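Local coordinates for protein M157 (Murid herpesvirus 1, PDB 2NYK) that acts as an MHC class I-like viral ligand for Ly49 receptors of natural killer cells, at residues T20-F25 with A102-G107; D93-C98 with T117-R122; F108-D113 with Y151-N156. The protein carries 1 engineered substitution. One frame throughout, in Å; residues are numbered along the deposited sequence.

Contact 1 of 3, residues T20-F25 with A102-G107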
loop_
_atom_site.group_PDB
_atom_site.type_symbol
_atom_site.label_atom_id
_atom_site.label_comp_id
_atom_site.label_asym_id
_atom_site.label_seq_id
_atom_site.Cartn_x
_atom_site.Cartn_y
_atom_site.Cartn_z
ATOM N N THR A 20 -2.446 -4.357 -16.135
ATOM C CA THR A 20 -2.425 -2.969 -15.681
ATOM C C THR A 20 -2.423 -2.873 -14.150
ATOM O O THR A 20 -3.118 -3.635 -13.453
ATOM C CB THR A 20 -3.633 -2.177 -16.281
ATOM O OG1 THR A 20 -3.507 -2.141 -17.706
ATOM C CG2 THR A 20 -3.695 -0.732 -15.751
ATOM N N PHE A 21 -1.610 -1.954 -13.633
ATOM C CA PHE A 21 -1.515 -1.714 -12.187
ATOM C C PHE A 21 -0.747 -0.435 -11.899
ATOM O O PHE A 21 -0.152 0.139 -12.791
ATOM C CB PHE A 21 -0.903 -2.915 -11.450
ATOM C CG PHE A 21 0.598 -3.108 -11.668
ATOM C CD1 PHE A 21 1.519 -2.604 -10.758
ATOM C CD2 PHE A 21 1.072 -3.862 -12.751
ATOM C CE1 PHE A 21 2.895 -2.786 -10.949
ATOM C CE2 PHE A 21 2.428 -4.095 -12.945
ATOM C CZ PHE A 21 3.366 -3.553 -12.041
ATOM N N THR A 22 -0.792 0.010 -10.653
ATOM C CA THR A 22 -0.117 1.234 -10.239
ATOM C C THR A 22 0.907 0.884 -9.164
ATOM O O THR A 22 0.778 -0.134 -8.457
ATOM C CB THR A 22 -1.120 2.304 -9.679
ATOM O OG1 THR A 22 -1.568 1.911 -8.372
ATOM C CG2 THR A 22 -2.344 2.454 -10.599
ATOM N N MET A 23 1.946 1.710 -9.085
ATOM C CA MET A 23 2.962 1.612 -8.068
ATOM C C MET A 23 3.191 3.014 -7.536
ATOM O O MET A 23 3.206 4.000 -8.314
ATOM C CB MET A 23 4.252 1.017 -8.635
ATOM C CG MET A 23 5.311 0.682 -7.573
ATOM S SD MET A 23 6.590 -0.524 -8.150
ATOM C CE MET A 23 5.663 -1.434 -9.372
ATOM N N GLU A 24 3.331 3.114 -6.212
ATOM C CA GLU A 24 3.510 4.409 -5.567
ATOM C C GLU A 24 4.817 4.352 -4.840
ATOM O O GLU A 24 5.017 3.491 -3.976
ATOM C CB GLU A 24 2.353 4.694 -4.609
ATOM C CG GLU A 24 0.914 4.726 -5.274
ATOM C CD GLU A 24 0.345 3.348 -5.642
ATOM O OE1 GLU A 24 0.485 2.382 -4.871
ATOM O OE2 GLU A 24 -0.253 3.219 -6.728
ATOM N N PHE A 25 5.722 5.252 -5.202
ATOM C CA PHE A 25 7.036 5.339 -4.584
ATOM C C PHE A 25 7.020 6.571 -3.717
ATOM O O PHE A 25 6.667 7.665 -4.199
ATOM C CB PHE A 25 8.118 5.520 -5.661
ATOM C CG PHE A 25 8.148 4.448 -6.696
ATOM C CD1 PHE A 25 8.913 3.297 -6.499
ATOM C CD2 PHE A 25 7.422 4.592 -7.886
ATOM C CE1 PHE A 25 8.954 2.299 -7.463
ATOM C CE2 PHE A 25 7.446 3.624 -8.851
ATOM C CZ PHE A 25 8.234 2.474 -8.662
ATOM N N ALA A 102 3.104 8.552 -7.977
ATOM C CA ALA A 102 1.987 7.631 -8.097
ATOM C C ALA A 102 1.866 7.327 -9.586
ATOM O O ALA A 102 1.420 8.183 -10.390
ATOM C CB ALA A 102 0.725 8.282 -7.543
ATOM N N CYS A 103 2.291 6.120 -9.953
ATOM C CA CYS A 103 2.461 5.755 -11.365
ATOM C C CYS A 103 1.510 4.649 -11.828
ATOM O O CYS A 103 1.340 3.637 -11.140
ATOM C CB CYS A 103 3.906 5.310 -11.616
ATOM S SG CYS A 103 5.132 6.553 -11.202
ATOM N N LEU A 104 0.916 4.858 -12.997
ATOM C CA LEU A 104 0.073 3.875 -13.633
ATOM C C LEU A 104 0.860 3.210 -14.742
ATOM O O LEU A 104 1.373 3.892 -15.623
ATOM C CB LEU A 104 -1.168 4.550 -14.230
ATOM C CG LEU A 104 -2.102 3.744 -15.150
ATOM C CD1 LEU A 104 -2.773 2.563 -14.439
ATOM C CD2 LEU A 104 -3.165 4.670 -15.751
ATOM N N PHE A 105 0.939 1.883 -14.700
ATOM C CA PHE A 105 1.644 1.121 -15.723
ATOM C C PHE A 105 0.631 0.555 -16.696
ATOM O O PHE A 105 -0.024 -0.438 -16.402
ATOM C CB PHE A 105 2.484 0.005 -15.099
ATOM C CG PHE A 105 3.595 0.506 -14.225
ATOM C CD1 PHE A 105 4.684 1.145 -14.771
ATOM C CD2 PHE A 105 3.541 0.360 -12.855
ATOM C CE1 PHE A 105 5.712 1.633 -13.971
ATOM C CE2 PHE A 105 4.572 0.847 -12.040
ATOM C CZ PHE A 105 5.661 1.480 -12.599
ATOM N N LEU A 106 0.495 1.217 -17.843
ATOM C CA LEU A 106 -0.470 0.844 -18.866
ATOM C C LEU A 106 0.276 0.365 -20.126
ATOM O O LEU A 106 0.970 1.153 -20.776
ATOM C CB LEU A 106 -1.374 2.041 -19.192
ATOM C CG LEU A 106 -2.575 1.799 -20.117
ATOM C CD1 LEU A 106 -3.476 0.685 -19.587
ATOM C CD2 LEU A 106 -3.377 3.089 -20.319
ATOM N N GLY A 107 0.147 -0.923 -20.452
ATOM C CA GLY A 107 0.997 -1.518 -21.484
ATOM C C GLY A 107 2.419 -1.342 -21.015
ATOM O O GLY A 107 2.767 -1.730 -19.890
HETATM O O HOH W 1 -1.138 -2.833 -18.847
#
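Phe21 and Phe105 meet through contrasting first torsions: CG of Phe21 sits between its backbone N and carbonyl carbon (chi1 72°), whereas CG of Phe105 is anti to the carbonyl carbon (chi1 -64°). The two residues lie directly across from each other, as an antiparallel hydrogen-bonded pair, and both side chains go to the same face of the sheet. There CD2 of Phe105 comes over a face of the Phe21 ring, 3.7 Å from Phe21 CE1, with the planes inclined at 49°. Met23 joins both rings: its CB lies in the plane of the Phe105 ring, 3.4 Å from Phe105 CE2, and its bent thioether end brings CE to the edge of the Phe21 ring. A flexible, apolar methionine suits this filling role. Beneath the side chains, Phe105 N donates to Phe21 O at 2.8 Å, and Met23 and Cys103 exchange a reciprocal backbone pair, Met23 N to Cys103 O at 2.9 Å and Cys103 N to Met23 O at 2.8 Å. On the face bearing Thr22 and Leu104, Leu104 CD1 touches the methyl of Thr22 and also packs on CG2 of Thr20, just before the strand, at 3.7 Å. Helices 148-154 and 157-173 lie against the aromatic face, where Phe105 touches Ile153 and Phe21 touches Val168. This helix-covered antiparallel sheet is consistent with the platform of an MHC class I-like fold.

Contact 2 of 3, residues D93-C98 with T117-R122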
loop_
_atom_site.group_PDB
_atom_site.type_symbol
_atom_site.label_atom_id
_atom_site.label_comp_id
_atom_site.label_asym_id
_atom_site.label_seq_id
_atom_site.Cartn_x
_atom_site.Cartn_y
_atom_site.Cartn_z
ATOM N N ASP A 93 12.465 26.786 5.973
ATOM C CA ASP A 93 11.099 27.018 6.460
ATOM C C ASP A 93 10.296 25.714 6.589
ATOM O O ASP A 93 9.067 25.733 6.705
ATOM C CB ASP A 93 10.367 28.045 5.580
ATOM C CG ASP A 93 10.488 27.743 4.081
ATOM O OD1 ASP A 93 10.510 26.514 3.683
ATOM O OD2 ASP A 93 10.555 28.747 3.289
ATOM N N THR A 94 11.007 24.585 6.566
ATOM C CA THR A 94 10.400 23.264 6.713
ATOM C C THR A 94 11.307 22.312 7.491
ATOM O O THR A 94 12.522 22.319 7.325
ATOM C CB THR A 94 9.965 22.646 5.336
ATOM O OG1 THR A 94 9.113 21.515 5.564
ATOM C CG2 THR A 94 11.160 22.220 4.483
ATOM N N GLN A 95 10.693 21.502 8.343
ATOM C CA GLN A 95 11.403 20.494 9.117
ATOM C C GLN A 95 11.398 19.146 8.410
ATOM O O GLN A 95 12.121 18.230 8.808
ATOM C CB GLN A 95 10.784 20.358 10.510
ATOM C CG GLN A 95 11.080 21.536 11.430
ATOM C CD GLN A 95 12.576 21.771 11.611
ATOM O OE1 GLN A 95 13.298 20.918 12.140
ATOM N NE2 GLN A 95 13.046 22.930 11.159
ATOM N N ARG A 96 10.581 19.031 7.362
ATOM C CA ARG A 96 10.481 17.789 6.611
ATOM C C ARG A 96 10.045 17.987 5.163
ATOM O O ARG A 96 9.420 18.987 4.806
ATOM C CB ARG A 96 9.552 16.795 7.323
ATOM C CG ARG A 96 8.157 17.327 7.581
ATOM C CD ARG A 96 7.579 16.776 8.904
ATOM N NE ARG A 96 7.738 15.321 9.037
ATOM C CZ ARG A 96 7.156 14.418 8.246
ATOM N NH1 ARG A 96 6.377 14.805 7.240
ATOM N NH2 ARG A 96 7.362 13.123 8.458
ATOM N N ILE A 97 10.380 17.013 4.328
ATOM C CA ILE A 97 9.950 17.034 2.933
ATOM C C ILE A 97 9.607 15.611 2.488
ATOM O O ILE A 97 10.297 14.652 2.834
ATOM C CB ILE A 97 11.022 17.647 2.003
ATOM C CG1 ILE A 97 10.508 17.744 0.564
ATOM C CG2 ILE A 97 12.322 16.835 2.066
ATOM C CD1 ILE A 97 11.382 18.568 -0.343
ATOM N N CYS A 98 8.528 15.496 1.735
ATOM C CA CYS A 98 8.121 14.215 1.212
ATOM C C CYS A 98 7.869 14.323 -0.288
ATOM O O CYS A 98 7.366 15.342 -0.773
ATOM C CB CYS A 98 6.881 13.731 1.960
ATOM S SG CYS A 98 6.294 12.125 1.420
ATOM N N THR A 117 5.686 17.606 -0.742
ATOM C CA THR A 117 5.051 18.240 0.412
ATOM C C THR A 117 6.097 18.710 1.407
ATOM O O THR A 117 7.016 17.955 1.775
ATOM C CB THR A 117 4.083 17.296 1.134
ATOM O OG1 THR A 117 3.092 16.847 0.211
ATOM C CG2 THR A 117 3.386 18.020 2.283
ATOM N N THR A 118 5.943 19.964 1.824
ATOM C CA THR A 118 6.733 20.547 2.901
ATOM C C THR A 118 5.750 21.143 3.917
ATOM O O THR A 118 4.539 21.151 3.685
ATOM C CB THR A 118 7.698 21.638 2.395
ATOM O OG1 THR A 118 6.955 22.781 1.962
ATOM C CG2 THR A 118 8.558 21.130 1.237
ATOM N N ASP A 119 6.273 21.642 5.033
ATOM C CA ASP A 119 5.439 22.225 6.089
ATOM C C ASP A 119 4.443 23.253 5.563
ATOM O O ASP A 119 3.255 23.202 5.901
ATOM C CB ASP A 119 6.313 22.846 7.175
ATOM C CG ASP A 119 7.132 21.815 7.930
ATOM O OD1 ASP A 119 8.155 22.210 8.522
ATOM O OD2 ASP A 119 6.763 20.612 7.931
ATOM N N THR A 120 4.917 24.162 4.712
ATOM C CA THR A 120 4.071 25.245 4.197
ATOM C C THR A 120 3.683 25.132 2.711
ATOM O O THR A 120 2.889 25.947 2.219
ATOM C CB THR A 120 4.743 26.612 4.417
ATOM O OG1 THR A 120 6.010 26.632 3.738
ATOM C CG2 THR A 120 4.951 26.865 5.903
ATOM N N VAL A 121 4.229 24.149 1.991
ATOM C CA VAL A 121 4.005 24.073 0.538
ATOM C C VAL A 121 3.655 22.674 0.044
ATOM O O VAL A 121 4.289 21.688 0.416
ATOM C CB VAL A 121 5.203 24.639 -0.282
ATOM C CG1 VAL A 121 4.884 24.656 -1.769
ATOM C CG2 VAL A 121 5.569 26.044 0.178
ATOM N N ARG A 122 2.641 22.612 -0.814
ATOM C CA ARG A 122 2.211 21.369 -1.436
ATOM C C ARG A 122 2.216 21.567 -2.963
ATOM O O ARG A 122 1.646 22.538 -3.461
ATOM C CB ARG A 122 0.808 21.048 -0.958
ATOM C CG ARG A 122 0.471 19.610 -0.921
ATOM C CD ARG A 122 0.132 19.196 0.497
ATOM N NE ARG A 122 -1.319 19.116 0.729
ATOM C CZ ARG A 122 -2.114 20.170 0.922
ATOM N NH1 ARG A 122 -1.610 21.406 0.906
ATOM N NH2 ARG A 122 -3.416 19.995 1.140
HETATM O O HOH W 2 7.938 25.046 4.024
#
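Asp93 reaches Thr118 and Thr120 through a shared water, which donates to Asp93 OD1 at 3.0 Å and also bonds the two threonine hydroxyls. Next comes Thr94, whose OG1 is anti to the backbone N (chi1 -167°) and thereby faces the other segment. This oxygen accepts Asp119 N at 2.9 Å in an almost straight bond (174°) and gives its own proton to Arg96 O at 2.7 Å from Thr94 OG1, a double role that suits a hydroxyl in a buried residue. At Gln95 the backbone takes over: Gln95 N donates to Asp119 OD1 at 2.6 Å, approaching from above the carboxylate, 38° out of its plane. Arg96 lays its CG beside Asp119 OD2, but the charged groups stay apart, with Arg96 NE 5.5 Å from Asp119 OD2. Ile97 then runs alongside Thr118, its CG1 4.0 Å from Thr118 CG2, and its branched apolar side chain also packs on Leu83 and Leu87 of helix 71-90. At Cys98 the backbones pair directly, as an antiparallel hydrogen-bonded pair with Thr117: Cys98 N bonds Thr117 O at 2.9 Å, and Thr117 N bonds Cys98 O at 2.8 Å. From Asp93 to Cys98 the bonds thus pass from those using side chains and water to plain backbone pairing. With Asp119 exposed and its OD1 taking a short bond from a backbone N-H, the carboxylate is probably ionised.

Contact 3 of 3, residues F108-D113 with Y151-N156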
loop_
_atom_site.group_PDB
_atom_site.type_symbol
_atom_site.label_atom_id
_atom_site.label_comp_id
_atom_site.label_asym_id
_atom_site.label_seq_id
_atom_site.Cartn_x
_atom_site.Cartn_y
_atom_site.Cartn_z
ATOM N N PHE A 108 3.244 -0.732 -21.856
ATOM C CA PHE A 108 4.594 -0.365 -21.426
ATOM C C PHE A 108 4.762 1.146 -21.301
ATOM O O PHE A 108 5.875 1.664 -21.374
ATOM C CB PHE A 108 5.661 -0.978 -22.348
ATOM C CG PHE A 108 5.811 -2.488 -22.206
ATOM C CD1 PHE A 108 5.502 -3.138 -21.010
ATOM C CD2 PHE A 108 6.309 -3.243 -23.266
ATOM C CE1 PHE A 108 5.678 -4.525 -20.882
ATOM C CE2 PHE A 108 6.476 -4.614 -23.151
ATOM C CZ PHE A 108 6.154 -5.255 -21.958
ATOM N N ASP A 109 3.641 1.839 -21.135
ATOM C CA ASP A 109 3.611 3.274 -20.894
ATOM C C ASP A 109 3.393 3.506 -19.414
ATOM O O ASP A 109 2.974 2.599 -18.688
ATOM C CB ASP A 109 2.475 3.943 -21.654
ATOM C CG ASP A 109 2.778 4.097 -23.131
ATOM O OD1 ASP A 109 3.875 4.605 -23.465
ATOM O OD2 ASP A 109 1.922 3.702 -23.955
ATOM N N VAL A 110 3.699 4.724 -18.982
ATOM C CA VAL A 110 3.555 5.109 -17.597
ATOM C C VAL A 110 3.069 6.533 -17.537
ATOM O O VAL A 110 3.538 7.386 -18.292
ATOM C CB VAL A 110 4.884 4.995 -16.821
ATOM C CG1 VAL A 110 4.684 5.352 -15.368
ATOM C CG2 VAL A 110 5.399 3.583 -16.901
ATOM N N ILE A 111 2.123 6.759 -16.635
ATOM C CA ILE A 111 1.640 8.085 -16.286
ATOM C C ILE A 111 1.805 8.233 -14.777
ATOM O O ILE A 111 1.245 7.449 -14.018
ATOM C CB ILE A 111 0.152 8.239 -16.690
ATOM C CG1 ILE A 111 -0.018 7.874 -18.175
ATOM C CG2 ILE A 111 -0.318 9.661 -16.440
ATOM C CD1 ILE A 111 -1.450 7.810 -18.671
ATOM N N CYS A 112 2.609 9.199 -14.346
ATOM C CA CYS A 112 2.817 9.418 -12.911
ATOM C C CYS A 112 2.323 10.776 -12.479
ATOM O O CYS A 112 2.516 11.774 -13.178
ATOM C CB CYS A 112 4.296 9.279 -12.493
ATOM S SG CYS A 112 5.131 7.723 -12.924
ATOM N N ASP A 113 1.686 10.811 -11.315
ATOM C CA ASP A 113 1.361 12.068 -10.662
ATOM C C ASP A 113 2.427 12.191 -9.612
ATOM O O ASP A 113 2.693 11.241 -8.882
ATOM C CB ASP A 113 -0.017 12.029 -10.028
ATOM C CG ASP A 113 -1.135 11.807 -11.051
ATOM O OD1 ASP A 113 -1.091 12.378 -12.158
ATOM O OD2 ASP A 113 -2.070 11.047 -10.730
ATOM N N TYR A 151 10.796 9.871 -16.145
ATOM C CA TYR A 151 11.611 9.333 -17.242
ATOM C C TYR A 151 12.286 8.005 -16.847
ATOM O O TYR A 151 12.191 7.032 -17.576
ATOM C CB TYR A 151 12.649 10.373 -17.720
ATOM C CG TYR A 151 13.777 9.757 -18.527
ATOM C CD1 TYR A 151 13.600 9.419 -19.879
ATOM C CD2 TYR A 151 15.005 9.475 -17.928
ATOM C CE1 TYR A 151 14.639 8.835 -20.623
ATOM C CE2 TYR A 151 16.044 8.882 -18.659
ATOM C CZ TYR A 151 15.855 8.568 -19.999
ATOM O OH TYR A 151 16.898 7.988 -20.700
ATOM N N MET A 152 12.936 7.983 -15.683
ATOM C CA MET A 152 13.588 6.789 -15.148
ATOM C C MET A 152 12.625 5.624 -14.977
ATOM O O MET A 152 12.948 4.488 -15.306
ATOM C CB MET A 152 14.298 7.095 -13.827
ATOM C CG MET A 152 14.964 5.854 -13.171
ATOM S SD MET A 152 16.113 6.184 -11.797
ATOM C CE MET A 152 17.693 6.154 -12.616
ATOM N N ILE A 153 11.448 5.896 -14.422
ATOM C CA ILE A 153 10.421 4.871 -14.308
ATOM C C ILE A 153 9.978 4.388 -15.706
ATOM O O ILE A 153 9.946 3.184 -15.978
ATOM C CB ILE A 153 9.226 5.408 -13.474
ATOM C CG1 ILE A 153 9.683 5.679 -12.025
ATOM C CG2 ILE A 153 8.055 4.404 -13.519
ATOM C CD1 ILE A 153 8.763 6.596 -11.304
ATOM N N LYS A 154 9.641 5.339 -16.579
ATOM C CA LYS A 154 9.234 5.054 -17.948
ATOM C C LYS A 154 10.257 4.163 -18.659
ATOM O O LYS A 154 9.896 3.161 -19.283
ATOM C CB LYS A 154 9.041 6.367 -18.725
ATOM C CG LYS A 154 8.756 6.177 -20.225
ATOM C CD LYS A 154 7.481 5.354 -20.448
ATOM C CE LYS A 154 7.339 4.927 -21.918
ATOM N NZ LYS A 154 6.940 6.090 -22.775
ATOM N N SER A 155 11.533 4.516 -18.535
ATOM C CA SER A 155 12.609 3.783 -19.195
ATOM C C SER A 155 12.778 2.345 -18.717
ATOM O O SER A 155 13.475 1.568 -19.355
ATOM C CB SER A 155 13.920 4.529 -19.019
ATOM O OG SER A 155 13.767 5.868 -19.436
ATOM N N ASN A 156 12.146 2.001 -17.597
ATOM C CA ASN A 156 12.327 0.688 -16.995
ATOM C C ASN A 156 11.006 -0.036 -16.771
ATOM O O ASN A 156 10.932 -0.961 -15.979
ATOM C CB ASN A 156 13.109 0.829 -15.682
ATOM C CG ASN A 156 14.510 1.368 -15.906
ATOM O OD1 ASN A 156 15.377 0.653 -16.397
ATOM N ND2 ASN A 156 14.721 2.649 -15.597
#
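Behind the side chains of Ile153 and Lys154, which touch strand 109-113, the carbonyl oxygen Tyr151 O is gripped twice by Ser155: by its backbone N at 2.8 Å and by its OG at 2.7 Å. The hydroxyl comes from above the carbonyl plane, 44° out of it, as a small serine can by folding back toward the preceding turn. One residue on, Asn156 ND2 donates to Met152 O at 2.6 Å, so side chains take up two carbonyls near the end of the helix. In this MHC class I-like fold the short helix lies against the face of the antiparallel sheet to which Val110 and Cys112 point. Ile153 fits that place with two apolar branches: its CG2, anti to the backbone N (chi1 -65° for CG1), meets Val110 CG1 at 4.0 Å, the side chains crossing at about a right angle, while CD1 reaches Cys112 SG at 4.1 Å. Lys154 uses its length differently. Its outer aliphatic carbons lie against the backbone of Phe108 to Val110, CE 3.6 Å from Phe108 O, and NZ forms a long salt bridge with Asp109 OD1 at 3.5 Å, its hydrogen bond weak. The ammonium also has a like charge, Lys131, close by. Phe108 turns its ring away from this helix to meet Phe17 edge-to-face.

All three contacts belong to one antiparallel sheet, in which strand 96-106 lies between 21-30 and 109-118. Contacts 1 and 3 are close neighbours, their centres about 8 Å apart, at the end of the sheet where the 96-106/109-118 hairpin turns. They are joined covalently by the disulfide, Cys103 SG to Cys112 SG at 2.1 Å, and also by packing of Phe105 CD1 on Val110 CG2 at 3.3 Å; Ile153 of contact 3 touches both Cys103 and Phe105. Contact 2 closes the open end of the same hairpin, its centre about 25 Å from that of contact 1 and 26 Å from that of contact 3. The glycosylated Asn187 belongs to the region of the other, eight-stranded sheet.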